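Local structure of thermostable carboxypeptidase 1 (Pyrococcus furiosus, 1KA2) at residues 70-74 with 87-91; 162-166 with 471-475; 243-249 with 277-282. The protein removes amino acids one at a time from the C-terminus of peptides as a homodimeric, cobalt-binding metallocarboxypeptidase of broad specificity. All blocks are in the same frame, centred on the assembly; numbering follows the deposited sequence.

In the fold
All three contacts are partly buried but differ in place and chemistry. Interaction 1 pairs two neighbouring helices and lies farthest out, away from the annotated sites, with a valine core and a salt bridge at its edge, where Glu71 and Lys74 are exposed. Interactions 2 and 3 lie nearer the chain's centre, and no exposed residue takes part. Interaction 2 joins parts far apart in sequence through proline rings, glutamates and one water. Interaction 3 ties a beta hairpin turn to the end of the HEXXH helix, and its turn meets the second subunit. Helix 81-99 carries one side of interaction 1 and packs on interaction 2: Arg88 forms a salt bridge with Glu165. Interaction 3 touches neither.

Interaction 1. Residues 70-74 with 87-91; sequences VEKAK and VRVLD
Val70 and Val87 bring the segments closest, CA to CA at 6.2 Å, where helices 64-74 and 81-99 run roughly antiparallel with 141° between the segment directions. The two segment axes stay 10.0 Å apart, so side chains rather than backbones fill the interface.

Val87 is the main apolar residue of its helix in this contact. Its two methyls part to meet different residues. CG2 packs on the methyl of Ala73, with CG2 of Val87 3.9 Å from CB of Ala73. CG1 leans on the start of the Lys74 chain, 3.8 Å from CB of Lys74. Val87 CG1 lies anti to its backbone nitrogen (chi1 -179°), which turns this methyl to the Lys74 side and leaves CG2 for Ala73. Val70, on the same helix as Ala73 and Lys74, extends the apolar patch. Its CG2 touches CB of Leu90 at 4.2 Å, the two side chains crossing at about a right angle.

This is a helical hairpin in a largely helical M32 peptidase: two consecutive helices joined by a short connection. Helix 8-36 covers part of it, touching Ala73 through Thr9 and Leu90 through Ile13 and Tyr17.

The polar pair lies toward the outside. Lys74 is fully extended, and this length carries its ammonium across to Asp91, one turn beyond Val87. Lys74 NZ donates to Asp91 OD1 at 3.3 Å, a long bond within a salt bridge. The nitrogen comes from above the carboxylate plane, 49° out of it. The other oxygen is not far behind, with Asp91 OD2 3.6 Å from Lys74 NZ. Glu71 brings a second carboxylate near: its OE2 is 4.4 Å from Asp91 OD2. The lysine charge probably offsets some of the repulsion between these two acids.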
# COMPACT_ATOMS: atom_id res chain seq x y z
N VAL A 70 9.77 -3.97 -29.94
CA VAL A 70 8.91 -2.86 -30.33
C VAL A 70 9.26 -2.39 -31.74
O VAL A 70 8.38 -2.11 -32.55
CB VAL A 70 9.05 -1.66 -29.34
CG1 VAL A 70 8.30 -0.44 -29.88
CG2 VAL A 70 8.50 -2.06 -27.98
N GLU A 71 10.55 -2.30 -32.03
CA GLU A 71 10.98 -1.88 -33.36
C GLU A 71 10.48 -2.88 -34.38
O GLU A 71 9.89 -2.51 -35.40
CB GLU A 71 12.51 -1.79 -33.43
CG GLU A 71 13.04 -0.37 -33.28
CD GLU A 71 12.48 0.56 -34.34
OE1 GLU A 71 12.65 0.26 -35.54
OE2 GLU A 71 11.87 1.60 -33.97
N LYS A 72 10.70 -4.16 -34.09
CA LYS A 72 10.28 -5.24 -34.97
C LYS A 72 8.78 -5.17 -35.27
O LYS A 72 8.37 -5.15 -36.43
CB LYS A 72 10.61 -6.59 -34.34
CG LYS A 72 10.25 -7.80 -35.19
CD LYS A 72 10.50 -9.09 -34.44
CE LYS A 72 10.21 -10.31 -35.30
NZ LYS A 72 11.14 -10.39 -36.46
N ALA A 73 7.96 -5.14 -34.22
CA ALA A 73 6.51 -5.08 -34.38
C ALA A 73 6.10 -3.84 -35.15
O ALA A 73 5.14 -3.87 -35.93
CB ALA A 73 5.84 -5.08 -33.01
N LYS A 74 6.83 -2.75 -34.94
CA LYS A 74 6.54 -1.49 -35.61
C LYS A 74 6.72 -1.73 -37.11
O LYS A 74 6.20 -0.98 -37.94
CB LYS A 74 7.51 -0.41 -35.10
CG LYS A 74 7.21 0.99 -35.59
CD LYS A 74 8.20 1.99 -35.01
CE LYS A 74 7.90 3.39 -35.51
NZ LYS A 74 8.81 4.41 -34.94
N VAL A 87 2.08 -0.68 -29.80
CA VAL A 87 3.31 -0.14 -30.37
C VAL A 87 3.39 1.38 -30.31
O VAL A 87 4.40 1.93 -29.88
CB VAL A 87 3.48 -0.60 -31.83
CG1 VAL A 87 4.78 -0.06 -32.41
CG2 VAL A 87 3.46 -2.13 -31.90
N ARG A 88 2.33 2.07 -30.73
CA ARG A 88 2.36 3.53 -30.71
C ARG A 88 2.72 4.01 -29.30
O ARG A 88 3.64 4.80 -29.12
CB ARG A 88 1.00 4.14 -31.09
CG ARG A 88 1.08 5.62 -31.41
CD ARG A 88 -0.29 6.31 -31.46
NE ARG A 88 -0.73 6.81 -30.16
CZ ARG A 88 -1.41 6.09 -29.26
NH1 ARG A 88 -1.73 4.83 -29.51
NH2 ARG A 88 -1.77 6.65 -28.11
N VAL A 89 1.98 3.50 -28.32
CA VAL A 89 2.20 3.86 -26.93
C VAL A 89 3.61 3.52 -26.45
O VAL A 89 4.31 4.38 -25.89
CB VAL A 89 1.16 3.16 -26.01
CG1 VAL A 89 1.53 3.33 -24.54
CG2 VAL A 89 -0.22 3.71 -26.28
N LEU A 90 4.04 2.29 -26.67
CA LEU A 90 5.37 1.89 -26.23
C LEU A 90 6.47 2.60 -27.01
O LEU A 90 7.54 2.88 -26.45
CB LEU A 90 5.53 0.36 -26.33
CG LEU A 90 4.72 -0.43 -25.29
CD1 LEU A 90 4.92 -1.92 -25.52
CD2 LEU A 90 5.17 -0.06 -23.88
N ASP A 91 6.22 2.92 -28.27
CA ASP A 91 7.25 3.62 -29.05
C ASP A 91 7.46 5.01 -28.46
O ASP A 91 8.59 5.47 -28.32
CB ASP A 91 6.85 3.72 -30.53
CG ASP A 91 7.95 4.35 -31.38
OD1 ASP A 91 7.67 5.38 -32.04
OD2 ASP A 91 9.08 3.81 -31.39

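Interaction 2. Residues 162-166 with 471-475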
# COMPACT_ATOMS: atom_id res chain seq x y z
N LEU A 162 5.13 16.68 -24.15
CA LEU A 162 5.59 15.83 -23.07
C LEU A 162 4.43 15.51 -22.14
O LEU A 162 4.30 14.39 -21.65
CB LEU A 162 6.69 16.53 -22.25
CG LEU A 162 7.77 15.71 -21.55
CD1 LEU A 162 8.37 16.53 -20.41
CD2 LEU A 162 7.20 14.41 -21.02
N TYR A 163 3.57 16.50 -21.91
CA TYR A 163 2.44 16.34 -21.00
C TYR A 163 1.09 16.08 -21.66
O TYR A 163 0.13 15.72 -20.98
CB TYR A 163 2.33 17.56 -20.10
CG TYR A 163 3.58 17.81 -19.31
CD1 TYR A 163 4.51 18.77 -19.70
CD2 TYR A 163 3.88 17.02 -18.19
CE1 TYR A 163 5.70 18.95 -19.01
CE2 TYR A 163 5.07 17.20 -17.48
CZ TYR A 163 5.98 18.16 -17.90
OH TYR A 163 7.16 18.33 -17.21
N GLU A 164 1.02 16.29 -22.97
CA GLU A 164 -0.21 16.06 -23.71
C GLU A 164 0.18 15.63 -25.13
O GLU A 164 0.41 16.46 -26.02
CB GLU A 164 -1.06 17.33 -23.73
CG GLU A 164 -2.45 17.17 -24.36
CD GLU A 164 -3.43 16.33 -23.53
OE1 GLU A 164 -3.19 16.19 -22.31
OE2 GLU A 164 -4.44 15.85 -24.09
N GLU A 165 0.27 14.31 -25.31
CA GLU A 165 0.65 13.72 -26.58
C GLU A 165 0.04 14.43 -27.78
O GLU A 165 -1.19 14.51 -27.92
CB GLU A 165 0.25 12.24 -26.60
CG GLU A 165 0.83 11.44 -27.76
CD GLU A 165 0.36 10.00 -27.76
OE1 GLU A 165 0.79 9.24 -28.65
OE2 GLU A 165 -0.45 9.62 -26.87
N GLY A 166 0.89 14.97 -28.65
CA GLY A 166 0.41 15.66 -29.83
C GLY A 166 0.02 17.12 -29.67
O GLY A 166 -0.35 17.77 -30.65
N TYR A 471 -5.74 5.30 -29.19
CA TYR A 471 -5.48 6.41 -30.11
C TYR A 471 -4.91 7.62 -29.38
O TYR A 471 -5.17 7.81 -28.19
CB TYR A 471 -6.78 6.84 -30.80
CG TYR A 471 -7.59 5.70 -31.38
CD1 TYR A 471 -8.74 5.23 -30.73
CD2 TYR A 471 -7.22 5.10 -32.58
CE1 TYR A 471 -9.50 4.19 -31.28
CE2 TYR A 471 -7.97 4.05 -33.13
CZ TYR A 471 -9.10 3.61 -32.47
OH TYR A 471 -9.85 2.59 -33.03
N PRO A 472 -4.13 8.46 -30.08
CA PRO A 472 -3.57 9.65 -29.44
C PRO A 472 -4.74 10.54 -29.06
O PRO A 472 -5.84 10.37 -29.58
CB PRO A 472 -2.71 10.26 -30.55
CG PRO A 472 -2.33 9.07 -31.40
CD PRO A 472 -3.62 8.30 -31.46
N PRO A 473 -4.52 11.51 -28.16
CA PRO A 473 -5.60 12.41 -27.74
C PRO A 473 -6.45 12.98 -28.88
O PRO A 473 -7.68 12.87 -28.87
CB PRO A 473 -4.87 13.51 -26.98
CG PRO A 473 -3.71 12.78 -26.39
CD PRO A 473 -3.25 11.90 -27.53
N LYS A 474 -5.80 13.59 -29.86
CA LYS A 474 -6.54 14.18 -30.97
C LYS A 474 -7.33 13.16 -31.77
O LYS A 474 -8.53 13.33 -31.98
CB LYS A 474 -5.58 14.94 -31.88
CG LYS A 474 -5.04 16.19 -31.22
CD LYS A 474 -4.16 16.99 -32.15
CE LYS A 474 -3.70 18.27 -31.49
NZ LYS A 474 -3.05 19.18 -32.48
N GLU A 475 -6.67 12.10 -32.21
CA GLU A 475 -7.35 11.07 -32.99
C GLU A 475 -8.52 10.48 -32.20
O GLU A 475 -9.53 10.09 -32.77
CB GLU A 475 -6.35 9.98 -33.40
CG GLU A 475 -6.93 8.95 -34.35
CD GLU A 475 -5.87 8.01 -34.91
OE1 GLU A 475 -6.25 7.07 -35.65
OE2 GLU A 475 -4.67 8.21 -34.62
O HOH W 1 -3.08 13.68 -29.95
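Glu164 and Glu165, in the loop that follows helix 155-163, meet the start of helix 473-481, Glu165 on both Pro472 and Pro473 and Glu164 on Pro473 alone. Pro472 is the N-cap residue and Pro473 opens the first turn, a position where a proline's missing N-H costs the helix nothing.

The Pro473 ring is the centre of the contact. Its CD lies 3.3 Å from the carbonyl O of Glu165 and 3.6 Å from CB of Glu165. The Glu165 side chain crosses this ring at about a right angle. With CG anti to the backbone N (chi1 -169°) and the rest extended, the chain runs on to Pro472, where Glu165 OE1 is 4.1 Å from Pro472 CB. The same OE1 forms a salt bridge with Arg88 NE of helix 81-99. On another side of the Pro473 ring, Glu164 OE2 sits 3.7 Å from Pro473 CB.

An alanine in place of Glu165 would probably leave Arg88 without this salt-bridge mate and strip the cover from the edge of Pro472.

One water joins the backbones. It donates to Glu165 O at 2.9 Å and accepts from Lys474 N at 2.7 Å, so it serves an N-H of the helix's first turn. Lys474 lays its CE 3.5 Å from Gly166 O, while its ammonium forms a salt bridge with Asp171. Gly166 has a positive phi of 84°, at which a side chain would press on the preceding carbonyl.

Glu164 accepts from Ser294 OG and Gly296 N, and its side chain is about 8 Å from that of the metal ligand Glu299. Glu165 and Pro472 both lie against helix 81-99, so the contact reaches from that helix to the start of helix 295-309, which carries Glu299.

Interaction 3. Residues 243-249 with 277-282; sequences EFGIRDV and ELQQDE
Arg247 and Glu282 cross at about a right angle, with their guanidinium and carboxylate planes 37° apart. The carboxylate sits at the guanidinium edge. Arg247 NH2 donates to Glu282 OE1 at 3.0 Å in a nearly straight bond, 168° at the hydrogen. Arg247 NE pairs with Glu282 OE2, an oxygen whose place is less sure; Arg230 forms a second salt bridge with it.

Ile246 lies obliquely against Glu282 and squarely across Gln280. Its CG1 is anti to the carbonyl carbon (chi1 -65°), and this sends CD1 to within 3.8 Å of Glu282 CA. CG1 of Ile246 meets Gln280 CB at 4.0 Å.

Ile246 and Arg247 form the corners of a type I turn in a hairpin with a classic beta bulge, where Phe244 N and Gly245 N both donate to Asp248 O. Glu45 of the second subunit accepts from both corner N-H groups across the dimer contact. The facing segment holds the end of the HEXXH helix, 261-278, and the chain that leaves it.

A water donates to both Ile246 O and Leu278 O, each at 2.7 Å. Glu277 OE2 accepts from Gly292 N and from NE2 of His298, which precedes the metal ligand Glu299.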
# COMPACT_ATOMS: atom_id res chain seq x y z
N GLU A 243 -4.95 4.47 -9.88
CA GLU A 243 -5.42 3.24 -10.47
C GLU A 243 -4.40 2.16 -10.15
O GLU A 243 -3.28 2.21 -10.65
CB GLU A 243 -5.52 3.37 -11.99
CG GLU A 243 -6.07 4.69 -12.46
CD GLU A 243 -5.00 5.75 -12.66
OE1 GLU A 243 -3.94 5.42 -13.22
OE2 GLU A 243 -5.23 6.92 -12.26
N PHE A 244 -4.77 1.22 -9.29
CA PHE A 244 -3.88 0.11 -8.98
C PHE A 244 -4.18 -0.91 -10.09
O PHE A 244 -3.35 -1.74 -10.45
CB PHE A 244 -4.21 -0.49 -7.60
CG PHE A 244 -3.84 0.39 -6.43
CD1 PHE A 244 -4.07 -0.05 -5.13
CD2 PHE A 244 -3.31 1.66 -6.61
CE1 PHE A 244 -3.76 0.75 -4.02
CE2 PHE A 244 -3.00 2.49 -5.51
CZ PHE A 244 -3.23 2.02 -4.21
N GLY A 245 -5.40 -0.81 -10.62
CA GLY A 245 -5.84 -1.70 -11.68
C GLY A 245 -7.23 -1.30 -12.16
O GLY A 245 -7.82 -0.35 -11.64
N ILE A 246 -7.74 -2.02 -13.15
CA ILE A 246 -9.08 -1.75 -13.67
C ILE A 246 -10.13 -2.07 -12.61
O ILE A 246 -11.20 -1.47 -12.56
CB ILE A 246 -9.36 -2.60 -14.94
CG1 ILE A 246 -8.42 -2.17 -16.07
CG2 ILE A 246 -10.82 -2.45 -15.36
CD1 ILE A 246 -8.57 -3.00 -17.35
N ARG A 247 -9.82 -3.03 -11.75
CA ARG A 247 -10.74 -3.45 -10.70
C ARG A 247 -10.31 -2.93 -9.34
O ARG A 247 -10.71 -3.48 -8.31
CB ARG A 247 -10.83 -4.98 -10.66
CG ARG A 247 -11.33 -5.62 -11.96
CD ARG A 247 -11.31 -7.16 -11.87
NE ARG A 247 -11.68 -7.81 -13.13
CZ ARG A 247 -11.68 -9.12 -13.31
NH1 ARG A 247 -11.32 -9.93 -12.33
NH2 ARG A 247 -12.03 -9.64 -14.48
N ASP A 248 -9.48 -1.89 -9.33
CA ASP A 248 -9.01 -1.32 -8.07
C ASP A 248 -8.62 0.13 -8.30
O ASP A 248 -7.47 0.41 -8.62
CB ASP A 248 -7.81 -2.11 -7.53
CG ASP A 248 -7.46 -1.75 -6.10
OD1 ASP A 248 -8.05 -0.79 -5.56
OD2 ASP A 248 -6.60 -2.43 -5.49
N VAL A 249 -9.57 1.05 -8.15
CA VAL A 249 -9.30 2.47 -8.37
C VAL A 249 -9.69 3.23 -7.12
O VAL A 249 -10.78 3.04 -6.58
CB VAL A 249 -10.09 3.01 -9.59
CG1 VAL A 249 -9.75 4.48 -9.85
CG2 VAL A 249 -9.78 2.16 -10.81
N GLU A 277 -11.05 5.38 -15.33
CA GLU A 277 -10.15 4.25 -15.18
C GLU A 277 -10.95 2.98 -14.88
O GLU A 277 -10.58 1.88 -15.28
CB GLU A 277 -9.16 4.53 -14.06
CG GLU A 277 -8.17 5.62 -14.39
CD GLU A 277 -7.26 5.25 -15.55
OE1 GLU A 277 -6.98 4.04 -15.73
OE2 GLU A 277 -6.81 6.16 -16.28
N LEU A 278 -12.05 3.17 -14.17
CA LEU A 278 -12.95 2.09 -13.79
C LEU A 278 -13.62 1.49 -15.03
O LEU A 278 -13.80 0.28 -15.13
CB LEU A 278 -14.00 2.63 -12.83
CG LEU A 278 -14.20 1.94 -11.48
CD1 LEU A 278 -12.89 1.47 -10.93
CD2 LEU A 278 -14.88 2.90 -10.50
N GLN A 279 -14.00 2.35 -15.97
CA GLN A 279 -14.68 1.89 -17.18
C GLN A 279 -13.74 1.58 -18.33
O GLN A 279 -14.03 1.88 -19.48
CB GLN A 279 -15.75 2.90 -17.60
CG GLN A 279 -16.77 3.14 -16.49
CD GLN A 279 -18.08 3.73 -16.98
OE1 GLN A 279 -19.15 3.22 -16.67
NE2 GLN A 279 -18.00 4.82 -17.74
N GLN A 280 -12.61 0.97 -17.99
CA GLN A 280 -11.61 0.60 -18.97
C GLN A 280 -11.99 -0.78 -19.50
O GLN A 280 -12.79 -1.48 -18.89
CB GLN A 280 -10.24 0.58 -18.30
CG GLN A 280 -9.11 0.93 -19.22
CD GLN A 280 -9.20 2.34 -19.79
OE1 GLN A 280 -8.55 2.65 -20.76
NE2 GLN A 280 -10.01 3.19 -19.17
N ASP A 281 -11.43 -1.16 -20.65
CA ASP A 281 -11.74 -2.45 -21.26
C ASP A 281 -10.84 -3.53 -20.66
O ASP A 281 -9.63 -3.51 -20.87
CB ASP A 281 -11.51 -2.35 -22.77
CG ASP A 281 -12.11 -3.51 -23.53
OD1 ASP A 281 -11.94 -4.67 -23.09
OD2 ASP A 281 -12.75 -3.26 -24.58
N GLU A 282 -11.42 -4.49 -19.94
CA GLU A 282 -10.63 -5.54 -19.30
C GLU A 282 -9.84 -6.46 -20.24
O GLU A 282 -9.00 -7.23 -19.78
CB GLU A 282 -11.50 -6.40 -18.38
CG GLU A 282 -12.17 -5.60 -17.26
CD GLU A 282 -12.74 -6.50 -16.18
OE1 GLU A 282 -13.12 -7.65 -16.48
OE2 GLU A 282 -12.82 -6.05 -15.02
O HOH W 2 -13.83 -1.58 -13.11